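Local structure of NAD-dependent epimerase/dehydratase (Veillonella parvula DSM 2008, 3R6D) at residues Thr24-Thr27 and His32-Leu35; Arg102-Ser107 and Phe190-Ala195; Leu152-Leu157 and Glu183-Ala188. The protein probably binds NAD(P) through a Rossmann-type domain and may act as an NAD-dependent epimerase or dehydratase. All blocks are in the same frame, centred on the assembly; numbering follows the deposited sequence.

Contact 1 (Thr24-Thr27 and His32-Leu35)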
ATOM      1  N   THR A  24       0.894  -0.867  13.942  0.50 10.78           N
ATOM      2  CA  THR A  24       0.097  -2.070  14.205  0.50 11.30           C
ATOM      3  C   THR A  24       0.943  -3.323  14.175  0.50 10.80           C
ATOM      4  O   THR A  24       0.672  -4.254  14.934  0.50 11.62           O
ATOM      5  CB  THR A  24      -1.118  -2.252  13.256  0.50 12.18           C
ATOM      6  OG1 THR A  24      -0.754  -2.975  12.062  0.50 15.14           O
ATOM      7  CG2 THR A  24      -1.730  -0.963  12.936  0.50 13.98           C
ATOM      8  N   LEU A  25       1.928  -3.376  13.281  1.00 10.22           N
ATOM      9  CA  LEU A  25       2.782  -4.560  13.236  1.00 10.19           C
ATOM     10  C   LEU A  25       3.661  -4.644  14.486  1.00 10.28           C
ATOM     11  O   LEU A  25       3.966  -5.738  14.945  1.00 11.57           O
ATOM     12  CB  LEU A  25       3.589  -4.607  11.946  1.00 10.30           C
ATOM     13  CG  LEU A  25       2.770  -4.731  10.644  1.00 10.48           C
ATOM     14  CD1 LEU A  25       3.708  -4.713   9.441  1.00 11.34           C
ATOM     15  CD2 LEU A  25       1.866  -5.962  10.623  1.00 11.33           C
ATOM     16  N   LEU A  26       4.100  -3.510  15.013  1.00 10.40           N
ATOM     17  CA  LEU A  26       4.865  -3.573  16.246  1.00 11.40           C
ATOM     18  C   LEU A  26       3.995  -4.029  17.409  1.00 11.86           C
ATOM     19  O   LEU A  26       4.447  -4.841  18.220  1.00 13.47           O
ATOM     20  CB  LEU A  26       5.499  -2.210  16.552  1.00 11.18           C
ATOM     21  CG  LEU A  26       6.610  -1.779  15.573  1.00 11.57           C
ATOM     22  CD1 LEU A  26       6.990  -0.343  15.813  1.00 12.24           C
ATOM     23  CD2 LEU A  26       7.814  -2.738  15.710  1.00 13.23           C
ATOM     24  N   THR A  27       2.779  -3.498  17.510  1.00 11.95           N
ATOM     25  CA  THR A  27       1.913  -3.793  18.653  1.00 12.69           C
ATOM     26  C   THR A  27       1.364  -5.219  18.602  1.00 13.59           C
ATOM     27  O   THR A  27       1.292  -5.901  19.644  1.00 14.59           O
ATOM     28  CB  THR A  27       0.767  -2.789  18.718  1.00 12.76           C
ATOM     29  OG1 THR A  27       1.346  -1.493  18.907  1.00 13.45           O
ATOM     30  CG2 THR A  27      -0.169  -3.082  19.892  1.00 15.47           C
ATOM     31  N   HIS A  32       9.755  -8.218  12.231  1.00 12.41           N
ATOM     32  CA  HIS A  32      10.915  -7.357  12.188  1.00 12.19           C
ATOM     33  C   HIS A  32      10.789  -6.473  10.954  1.00 12.33           C
ATOM     34  O   HIS A  32      10.592  -6.974   9.839  1.00 12.29           O
ATOM     35  CB  HIS A  32      12.164  -8.208  12.132  1.00 13.39           C
ATOM     36  CG  HIS A  32      12.505  -8.851  13.436  1.00 15.35           C
ATOM     37  ND1 HIS A  32      11.678  -9.716  14.128  1.00 17.84           N
ATOM     38  CD2 HIS A  32      13.590  -8.675  14.217  1.00 18.00           C
ATOM     39  CE1 HIS A  32      12.286 -10.099  15.247  1.00 16.30           C
ATOM     40  NE2 HIS A  32      13.446  -9.485  15.320  1.00 21.09           N
ATOM     41  N   ILE A  33      10.907  -5.166  11.159  1.00 11.21           N
ATOM     42  CA  ILE A  33      10.506  -4.188  10.165  1.00 10.53           C
ATOM     43  C   ILE A  33      11.713  -3.366   9.721  1.00 10.01           C
ATOM     44  O   ILE A  33      12.428  -2.787  10.549  1.00 11.29           O
ATOM     45  CB  ILE A  33       9.421  -3.250  10.727  1.00 10.43           C
ATOM     46  CG1 ILE A  33       8.225  -4.048  11.248  1.00 10.77           C
ATOM     47  CG2 ILE A  33       8.984  -2.232   9.687  1.00 11.87           C
ATOM     48  CD1 ILE A  33       7.154  -3.265  12.003  1.00 13.53           C
ATOM     49  N   THR A  34      11.891  -3.248   8.410  1.00  9.99           N
ATOM     50  CA  THR A  34      12.881  -2.343   7.841  1.00 10.07           C
ATOM     51  C   THR A  34      12.158  -1.216   7.137  1.00  9.62           C
ATOM     52  O   THR A  34      11.260  -1.478   6.318  1.00 10.79           O
ATOM     53  CB  THR A  34      13.786  -3.102   6.876  1.00 10.22           C
ATOM     54  OG1 THR A  34      14.477  -4.108   7.613  1.00 12.63           O
ATOM     55  CG2 THR A  34      14.784  -2.210   6.199  1.00 12.20           C
ATOM     56  N   LEU A  35      12.516   0.012   7.485  1.00 10.36           N
ATOM     57  CA  LEU A  35      11.945   1.215   6.881  1.00  9.83           C
ATOM     58  C   LEU A  35      12.981   1.850   5.956  1.00 10.80           C
ATOM     59  O   LEU A  35      14.106   2.109   6.405  1.00 12.00           O
ATOM     60  CB  LEU A  35      11.552   2.227   7.968  1.00 10.90           C
ATOM     61  CG  LEU A  35      10.599   1.679   9.034  1.00  9.98           C
ATOM     62  CD1 LEU A  35      10.288   2.785  10.069  1.00 12.29           C
ATOM     63  CD2 LEU A  35       9.298   1.138   8.457  1.00 10.92           C
TER

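Contact 2 (Arg102-Ser107 and Phe190-Ala195)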
ATOM      1  N   ARG A 102       7.153 -11.429  -2.868  1.00 10.68           N
ATOM      2  CA  ARG A 102       5.849 -10.949  -2.332  1.00 10.51           C
ATOM      3  C   ARG A 102       5.820  -9.444  -2.129  1.00  9.36           C
ATOM      4  O   ARG A 102       6.675  -8.897  -1.403  1.00  9.63           O
ATOM      5  CB  ARG A 102       5.535 -11.661  -1.025  1.00 10.95           C
ATOM      6  CG  ARG A 102       4.121 -11.412  -0.518  1.00 10.38           C
ATOM      7  CD  ARG A 102       3.118 -12.294  -1.238  1.00 11.57           C
ATOM      8  NE  ARG A 102       1.754 -12.022  -0.741  1.00 11.01           N
ATOM      9  CZ  ARG A 102       0.903 -11.102  -1.222  1.00 10.71           C
ATOM     10  NH1 ARG A 102       1.189 -10.394  -2.320  1.00 10.40           N
ATOM     11  NH2 ARG A 102      -0.243 -10.904  -0.587  1.00 10.22           N
ATOM     12  N   VAL A 103       4.874  -8.774  -2.794  1.00  8.94           N
ATOM     13  CA  VAL A 103       4.782  -7.309  -2.682  1.00  9.46           C
ATOM     14  C   VAL A 103       3.317  -6.912  -2.531  1.00  8.86           C
ATOM     15  O   VAL A 103       2.455  -7.414  -3.255  1.00 10.24           O
ATOM     16  CB  VAL A 103       5.555  -6.605  -3.852  1.00 11.59           C
ATOM     17  CG1 VAL A 103       4.999  -6.958  -5.210  1.00 13.76           C
ATOM     18  CG2 VAL A 103       5.630  -5.110  -3.624  1.00 13.43           C
ATOM     19  N   ILE A 104       3.030  -6.018  -1.576  1.00  8.08           N
ATOM     20  CA  ILE A 104       1.707  -5.428  -1.417  1.00  8.41           C
ATOM     21  C   ILE A 104       1.875  -3.932  -1.643  1.00  7.47           C
ATOM     22  O   ILE A 104       2.711  -3.309  -0.986  1.00  7.85           O
ATOM     23  CB  ILE A 104       1.145  -5.707   0.003  1.00  8.33           C
ATOM     24  CG1 ILE A 104       0.955  -7.208   0.218  1.00 10.30           C
ATOM     25  CG2 ILE A 104      -0.172  -4.950   0.206  1.00  9.16           C
ATOM     26  CD1 ILE A 104       0.789  -7.614   1.672  1.00 10.60           C
ATOM     27  N   GLY A 105       1.098  -3.353  -2.554  1.00  7.84           N
ATOM     28  CA  GLY A 105       1.254  -1.948  -2.901  1.00  8.19           C
ATOM     29  C   GLY A 105      -0.073  -1.215  -2.892  1.00  7.66           C
ATOM     30  O   GLY A 105      -1.117  -1.808  -3.187  1.00  8.53           O
ATOM     31  N   VAL A 106      -0.033   0.080  -2.590  1.00  8.41           N
ATOM     32  CA  VAL A 106      -1.186   0.935  -2.554  1.00  8.34           C
ATOM     33  C   VAL A 106      -1.321   1.759  -3.817  1.00  8.13           C
ATOM     34  O   VAL A 106      -0.403   2.504  -4.165  1.00  9.20           O
ATOM     35  CB  VAL A 106      -1.094   1.842  -1.322  1.00  8.77           C
ATOM     36  CG1 VAL A 106      -2.055   2.982  -1.434  1.00 10.98           C
ATOM     37  CG2 VAL A 106      -1.366   1.001  -0.055  1.00 11.42           C
ATOM     38  N   SER A 107      -2.487   1.663  -4.455  1.00  8.25           N
ATOM     39  CA  SER A 107      -2.821   2.447  -5.630  1.00  8.69           C
ATOM     40  C   SER A 107      -4.172   3.091  -5.429  1.00  8.69           C
ATOM     41  O   SER A 107      -4.741   3.057  -4.338  1.00 11.80           O
ATOM     42  CB  SER A 107      -2.770   1.510  -6.838  1.00  9.50           C
ATOM     43  OG  SER A 107      -2.964   2.185  -8.048  1.00 10.85           O
ATOM     44  N   PHE A 190      -3.160  -5.890   7.533  1.00  9.38           N
ATOM     45  CA  PHE A 190      -2.857  -6.821   8.610  1.00  9.86           C
ATOM     46  C   PHE A 190      -3.484  -8.186   8.299  1.00 10.31           C
ATOM     47  O   PHE A 190      -2.846  -9.235   8.424  1.00 10.67           O
ATOM     48  CB  PHE A 190      -3.401  -6.239   9.915  1.00 11.31           C
ATOM     49  CG  PHE A 190      -3.194  -7.118  11.116  1.00 12.66           C
ATOM     50  CD1 PHE A 190      -2.103  -6.924  11.958  1.00 13.67           C
ATOM     51  CD2 PHE A 190      -4.098  -8.127  11.403  1.00 14.86           C
ATOM     52  CE1 PHE A 190      -1.926  -7.730  13.101  1.00 16.61           C
ATOM     53  CE2 PHE A 190      -3.913  -8.957  12.514  1.00 18.22           C
ATOM     54  CZ  PHE A 190      -2.833  -8.741  13.353  1.00 18.27           C
ATOM     55  N   ASP A 191      -4.762  -8.164   7.917  1.00 10.18           N
ATOM     56  CA  ASP A 191      -5.493  -9.416   7.666  1.00 11.05           C
ATOM     57  C   ASP A 191      -4.861 -10.181   6.498  1.00 10.24           C
ATOM     58  O   ASP A 191      -4.709 -11.408   6.572  1.00 11.24           O
ATOM     59  CB  ASP A 191      -6.959  -9.138   7.409  1.00 11.41           C
ATOM     60  CG  ASP A 191      -7.698  -8.673   8.657  1.00 13.52           C
ATOM     61  OD1 ASP A 191      -7.176  -8.881   9.773  1.00 14.85           O
ATOM     62  OD2 ASP A 191      -8.807  -8.100   8.543  1.00 14.64           O
ATOM     63  N   ILE A 192      -4.435  -9.473   5.444  1.00  9.95           N
ATOM     64  CA  ILE A 192      -3.769 -10.139   4.335  1.00 10.32           C
ATOM     65  C   ILE A 192      -2.483 -10.833   4.783  1.00  9.97           C
ATOM     66  O   ILE A 192      -2.159 -11.955   4.347  1.00 11.03           O
ATOM     67  CB  ILE A 192      -3.541  -9.126   3.209  1.00 10.66           C
ATOM     68  CG1 ILE A 192      -4.888  -8.734   2.603  1.00 12.54           C
ATOM     69  CG2 ILE A 192      -2.615  -9.680   2.143  1.00 12.77           C
ATOM     70  CD1 ILE A 192      -4.836  -7.537   1.672  1.00 13.64           C
ATOM     71  N   LEU A 193      -1.722 -10.151   5.646  1.00  9.96           N
ATOM     72  CA  LEU A 193      -0.464 -10.699   6.162  1.00 10.77           C
ATOM     73  C   LEU A 193      -0.639 -11.899   7.098  1.00 11.14           C
ATOM     74  O   LEU A 193       0.323 -12.583   7.402  1.00 12.24           O
ATOM     75  CB  LEU A 193       0.337  -9.607   6.871  1.00 10.82           C
ATOM     76  CG  LEU A 193       0.916  -8.505   5.965  1.00 10.39           C
ATOM     77  CD1 LEU A 193       1.342  -7.290   6.783  1.00 10.95           C
ATOM     78  CD2 LEU A 193       2.052  -9.055   5.097  1.00 11.70           C
ATOM     79  N   HIS A 194      -1.861 -12.114   7.554  1.00 11.31           N
ATOM     80  CA  HIS A 194      -2.203 -13.245   8.411  1.00 12.67           C
ATOM     81  C   HIS A 194      -2.974 -14.344   7.689  1.00 12.78           C
ATOM     82  O   HIS A 194      -3.364 -15.325   8.329  1.00 14.80           O
ATOM     83  CB  HIS A 194      -2.967 -12.747   9.641  1.00 13.15           C
ATOM     84  CG  HIS A 194      -2.092 -12.034  10.618  1.00 13.17           C
ATOM     85  ND1 HIS A 194      -1.643 -10.739  10.407  1.00 13.92           N
ATOM     86  CD2 HIS A 194      -1.587 -12.426  11.815  1.00 15.38           C
ATOM     87  CE1 HIS A 194      -0.883 -10.380  11.439  1.00 15.02           C
ATOM     88  NE2 HIS A 194      -0.843 -11.380  12.306  1.00 15.55           N
ATOM     89  N   ALA A 195      -3.195 -14.216   6.387  1.00 13.36           N
ATOM     90  CA  ALA A 195      -4.054 -15.147   5.636  1.00 14.00           C
ATOM     91  C   ALA A 195      -3.277 -16.409   5.235  1.00 14.84           C
ATOM     92  O   ALA A 195      -2.430 -16.367   4.349  1.00 16.07           O
ATOM     93  CB  ALA A 195      -4.586 -14.436   4.377  1.00 13.58           C
TER
HETATM   94  O   HOH W   1      -0.629 -12.303   1.900  1.00 19.73           O

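Contact 3 (Leu152-Leu157 and Glu183-Ala188)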
ATOM      1  N   LEU A 152      -3.700  -2.781  -3.769  1.00  7.72           N
ATOM      2  CA  LEU A 152      -4.882  -2.330  -3.028  1.00  7.89           C
ATOM      3  C   LEU A 152      -5.352  -1.038  -3.645  1.00  7.27           C
ATOM      4  O   LEU A 152      -4.652  -0.024  -3.598  1.00  8.62           O
ATOM      5  CB  LEU A 152      -4.537  -2.162  -1.520  1.00  8.91           C
ATOM      6  CG  LEU A 152      -4.020  -3.466  -0.867  1.00  9.83           C
ATOM      7  CD1 LEU A 152      -3.652  -3.126   0.574  1.00 13.88           C
ATOM      8  CD2 LEU A 152      -5.038  -4.560  -0.951  1.00 11.34           C
ATOM      9  N   ARG A 153      -6.515  -1.077  -4.296  1.00  7.34           N
ATOM     10  CA  ARG A 153      -7.105   0.105  -4.912  1.00  7.37           C
ATOM     11  C   ARG A 153      -7.922   0.867  -3.880  1.00  7.69           C
ATOM     12  O   ARG A 153      -9.008   0.424  -3.511  1.00  9.12           O
ATOM     13  CB  ARG A 153      -7.983  -0.274  -6.109  1.00  8.01           C
ATOM     14  CG  ARG A 153      -7.204  -0.843  -7.285  1.00  8.42           C
ATOM     15  CD  ARG A 153      -8.114  -1.369  -8.372  1.00  8.61           C
ATOM     16  NE  ARG A 153      -8.693  -2.659  -8.030  1.00  9.21           N
ATOM     17  CZ  ARG A 153      -9.998  -2.920  -7.917  1.00  8.90           C
ATOM     18  NH1 ARG A 153     -10.908  -1.931  -7.942  1.00  9.68           N
ATOM     19  NH2 ARG A 153     -10.402  -4.179  -7.722  1.00  9.66           N
ATOM     20  N   LEU A 154      -7.373   1.976  -3.374  1.00  7.98           N
ATOM     21  CA  LEU A 154      -8.030   2.694  -2.276  1.00  8.23           C
ATOM     22  C   LEU A 154      -8.904   3.784  -2.806  1.00  8.83           C
ATOM     23  O   LEU A 154      -8.495   4.541  -3.692  1.00  9.18           O
ATOM     24  CB  LEU A 154      -7.002   3.288  -1.316  1.00  9.08           C
ATOM     25  CG  LEU A 154      -5.943   2.304  -0.776  1.00  9.05           C
ATOM     26  CD1 LEU A 154      -5.122   2.976   0.304  1.00  9.93           C
ATOM     27  CD2 LEU A 154      -6.598   1.021  -0.223  1.00  9.42           C
ATOM     28  N   THR A 155     -10.110   3.898  -2.225  1.00  9.64           N
ATOM     29  CA  THR A 155     -10.961   5.058  -2.438  1.00 10.38           C
ATOM     30  C   THR A 155     -10.462   6.219  -1.532  1.00 10.53           C
ATOM     31  O   THR A 155      -9.351   6.138  -1.016  1.00 11.47           O
ATOM     32  CB  THR A 155     -12.416   4.668  -2.300  1.00 10.15           C
ATOM     33  OG1 THR A 155     -13.229   5.797  -2.672  1.00 10.35           O
ATOM     34  CG2 THR A 155     -12.778   4.178  -0.889  1.00 10.67           C
ATOM     35  N   TRP A 156     -11.240   7.295  -1.417  1.00 10.48           N
ATOM     36  CA  TRP A 156     -10.726   8.525  -0.798  1.00 11.00           C
ATOM     37  C   TRP A 156     -10.492   8.355   0.698  1.00 11.05           C
ATOM     38  O   TRP A 156     -11.375   7.880   1.405  1.00 12.83           O
ATOM     39  CB  TRP A 156     -11.733   9.655  -1.069  1.00 11.27           C
ATOM     40  CG  TRP A 156     -11.632  10.130  -2.512  1.00 12.30           C
ATOM     41  CD1 TRP A 156     -12.330   9.661  -3.602  1.00 11.96           C
ATOM     42  CD2 TRP A 156     -10.703  11.082  -3.009  1.00 12.76           C
ATOM     43  NE1 TRP A 156     -11.902  10.294  -4.746  1.00 13.57           N
ATOM     44  CE2 TRP A 156     -10.892  11.167  -4.408  1.00 13.93           C
ATOM     45  CE3 TRP A 156      -9.723  11.885  -2.399  1.00 14.72           C
ATOM     46  CZ2 TRP A 156     -10.143  12.049  -5.209  1.00 14.99           C
ATOM     47  CZ3 TRP A 156      -8.986  12.769  -3.191  1.00 16.76           C
ATOM     48  CH2 TRP A 156      -9.206  12.856  -4.585  1.00 16.05           C
ATOM     49  N   LEU A 157      -9.315   8.755   1.161  1.00 10.88           N
ATOM     50  CA  LEU A 157      -8.880   8.433   2.523  1.00 11.86           C
ATOM     51  C   LEU A 157      -9.204   9.516   3.544  1.00 12.36           C
ATOM     52  O   LEU A 157      -9.234  10.700   3.240  1.00 14.29           O
ATOM     53  CB  LEU A 157      -7.377   8.213   2.558  1.00 11.70           C
ATOM     54  CG  LEU A 157      -6.891   7.022   1.746  1.00 11.55           C
ATOM     55  CD1 LEU A 157      -5.353   7.036   1.605  1.00 13.24           C
ATOM     56  CD2 LEU A 157      -7.336   5.701   2.417  1.00 12.43           C
ATOM     57  N   GLU A 183      -7.260   3.736   9.010  1.00 12.36           N
ATOM     58  CA  GLU A 183      -7.289   2.655   9.999  1.00 13.30           C
ATOM     59  C   GLU A 183      -7.913   1.367   9.459  1.00 12.43           C
ATOM     60  O   GLU A 183      -7.390   0.264   9.729  1.00 12.62           O
ATOM     61  CB  GLU A 183      -7.987   3.147  11.273  1.00 15.78           C
ATOM     62  CG  GLU A 183      -7.235   4.226  12.059  1.00 16.48           C
ATOM     63  CD  GLU A 183      -7.582   5.660  11.667  1.00 18.48           C
ATOM     64  OE1 GLU A 183      -8.166   5.904  10.572  1.00 16.46           O
ATOM     65  OE2 GLU A 183      -7.254   6.569  12.471  1.00 21.67           O
ATOM     66  N   ALA A 184      -8.988   1.506   8.664  1.00 12.39           N
ATOM     67  CA  ALA A 184      -9.602   0.333   8.017  1.00 11.97           C
ATOM     68  C   ALA A 184      -8.666  -0.299   7.001  1.00 11.04           C
ATOM     69  O   ALA A 184      -8.562  -1.525   6.926  1.00 10.83           O
ATOM     70  CB  ALA A 184     -10.934   0.719   7.379  1.00 12.95           C
ATOM     71  N   VAL A 185      -7.964   0.532   6.223  1.00 10.13           N
ATOM     72  CA  VAL A 185      -7.021  -0.006   5.252  1.00  9.80           C
ATOM     73  C   VAL A 185      -5.910  -0.805   5.970  1.00  9.36           C
ATOM     74  O   VAL A 185      -5.507  -1.897   5.525  1.00  9.34           O
ATOM     75  CB  VAL A 185      -6.430   1.091   4.355  1.00  9.49           C
ATOM     76  CG1 VAL A 185      -5.346   0.494   3.411  1.00 10.14           C
ATOM     77  CG2 VAL A 185      -7.514   1.771   3.532  1.00  9.69           C
ATOM     78  N   VAL A 186      -5.403  -0.242   7.066  1.00  9.20           N
ATOM     79  CA  VAL A 186      -4.380  -0.931   7.825  1.00  9.95           C
ATOM     80  C   VAL A 186      -4.844  -2.287   8.359  1.00 10.65           C
ATOM     81  O   VAL A 186      -4.097  -3.263   8.326  1.00 10.58           O
ATOM     82  CB  VAL A 186      -3.820  -0.033   8.930  1.00 10.84           C
ATOM     83  CG1 VAL A 186      -2.963  -0.851   9.917  1.00 11.55           C
ATOM     84  CG2 VAL A 186      -2.967   1.093   8.291  1.00 11.80           C
ATOM     85  N   LYS A 187      -6.086  -2.357   8.837  0.50 11.17           N
ATOM     86  CA  LYS A 187      -6.667  -3.647   9.252  0.50 12.31           C
ATOM     87  C   LYS A 187      -6.707  -4.636   8.088  0.50 10.90           C
ATOM     88  O   LYS A 187      -6.375  -5.822   8.264  0.50 11.09           O
ATOM     89  CB  LYS A 187      -8.067  -3.472   9.844  0.50 13.54           C
ATOM     90  CG  LYS A 187      -8.098  -2.893  11.252  0.50 17.37           C
ATOM     91  CD  LYS A 187      -7.717  -3.941  12.282  0.50 23.21           C
ATOM     92  CE  LYS A 187      -7.753  -3.371  13.700  0.50 26.40           C
ATOM     93  NZ  LYS A 187      -9.108  -2.917  14.126  0.50 28.71           N
ATOM     94  N   ALA A 188      -7.094  -4.162   6.903  1.00 10.94           N
ATOM     95  CA  ALA A 188      -7.103  -5.056   5.741  1.00 10.53           C
ATOM     96  C   ALA A 188      -5.685  -5.582   5.425  1.00  9.98           C
ATOM     97  O   ALA A 188      -5.516  -6.770   5.162  1.00 10.25           O
ATOM     98  CB  ALA A 188      -7.707  -4.355   4.522  1.00 11.01           C
TER

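Contact 1 (Thr24-Thr27 and His32-Leu35)
I33 meets L25 and L26 in a buried, wholly apolar helix-on-sheet contact of the Rossmann-type NAD(P)H-binding domain, where helix 22-28 packs on strand 33-37. The contact lies inside a beta-alpha-beta unit: strand 8-11 leads to this helix, and strand 33-37 returns beside strand 8-11 and parallel to it. The approach is narrow, with 113 Å² buried and the closest pair of CA atoms, those of L26 and H32, 8.2 Å apart. One methyl does the touching from the strand: I33 CD1, at the end of an extended CG1 branch (chi2 172°), reaches to the helix between two consecutive leucines. It lies 3.8 Å from L25 CB, at the root of that side chain. Its other neighbour is a branch end, L26 CD2, also at 3.8 Å, and the L26 and I33 side chains cross at a slant. L26 CG lies beside its backbone N (chi1 -68°), which brings the branched end nearer to the strand than its CB direction suggests. All three residues are buried, so the join is dispersion and the exclusion of water. I33 also touches I8 and I10 of strand 8-11, while L26 continues onto V54 of strand 54-58 and L25 onto L193 of helix 182-193; helix 22-28 thus lies against both the sheet and a second helix.

Contact 2 (Arg102-Ser107 and Phe190-Ala195)
The backbones of strand 102-108 and the C-terminal end of helix 182-193 come closest at I104 and I192, with their CA atoms 9.2 Å apart, a spacing bridged by side chains in this alpha/beta Rossmann-type fold. The helix covers one face of the sheet, in its parallel part, where strand 102-108 lies between strands 76-79 and 148-158. I104 reaches out with its CD1 methyl, which packs 4.0 Å from I192 CG2 and 3.9 Å from L193 CD2. The I104 and I192 side chains slide past each other in opposite directions, whereas L193 comes in at a slant with one branch. Two successive helix residues thus share one strand methyl.

R102, two residues before I104 and on the same face, brings a polar group to the edge of this apolar patch. Its chain starts with CG opposite the backbone N (chi1 -170°) and bends at chi2 (80°), carrying the guanidinium over toward the helix. I192 CG2 lies at the guanidinium edge, near its plane, 3.8 Å from R102 NH2. The group is tied down by N148 O at NH1, T150 OG1 at NH2 and a salt bridge from NE to E198, which would limit its rotation and help to offset its charge.

On the far side of the helix end, H194 ND1 donates to F190 O at 2.8 Å, from above the carbonyl plane, and the imidazole CE1 lies over one face of the F190 ring, displaced toward its rim. Across the contact, a water in the guanidinium plane accepts from R102 NH2 at 2.9 Å and lies 2.9 Å from I192 O, one of the acceptors competing for its protons.

Contact 3 (Leu152-Leu157 and Glu183-Ala188)
Residues 152-157, a strand interrupted at T155 and taken up again by L157, run beside helix 183-188, and the backbones come closest at L154 and V185, whose CA atoms are 8.1 Å apart. V185 carries the contact from the helix, reaching with both methyls toward two leucines of the broken strand. L154 meets it tip to tip: L154 CD2 lies 3.9 Å from V185 CG1, and L154 CD1 is 4.0 Å from that same methyl. V185 stands with CG1 anti to its backbone N (chi1 175°), a setting that presents both branches to the strand. The second branch, V185 CG2, also packs 3.9 Å from L154 CD2 and is met by L157 CD2 at 4.1 Å. L157 comes across V185 at about a right angle, its end turned closer to the helix than its CB. The two leucines thus meet V185 CG2 from directions nearly at right angles, one from before and one from after the break at T155.

The helix packs on the sheet of this Rossmann-type domain directly after strand 179-181, which pairs in parallel with strand 148-158, and V180 touches both V185 and L157. L152 extends the apolar surface along the helix to I189 and I192, and L154 also packs on V106 of the neighbouring strand 102-108. L154 and V185 are buried, while L157 is partly exposed at the margin. Only methyl groups meet here, with no directional bond, so the helix is held to the strand by shape and the exclusion of water.

All three contacts set a helix against the central sheet of one NAD(P)H-binding domain, and their touching residues are buried except for the partly exposed L157 of contact 3. Contacts 2 and 3 use the same helix, 182-193, on neighbouring strands that are joined by probable hydrogen bonds, G105 O to L152 N and S107 N to L152 O. Contact 1 lies farther from the chain's centre and uses helix 22-28, which packs against helix 182-193, with L25 against F190. Contacts 1 and 3 are purely aliphatic; contact 2, at the helix's C-terminal end, adds an arginine and a bridging water.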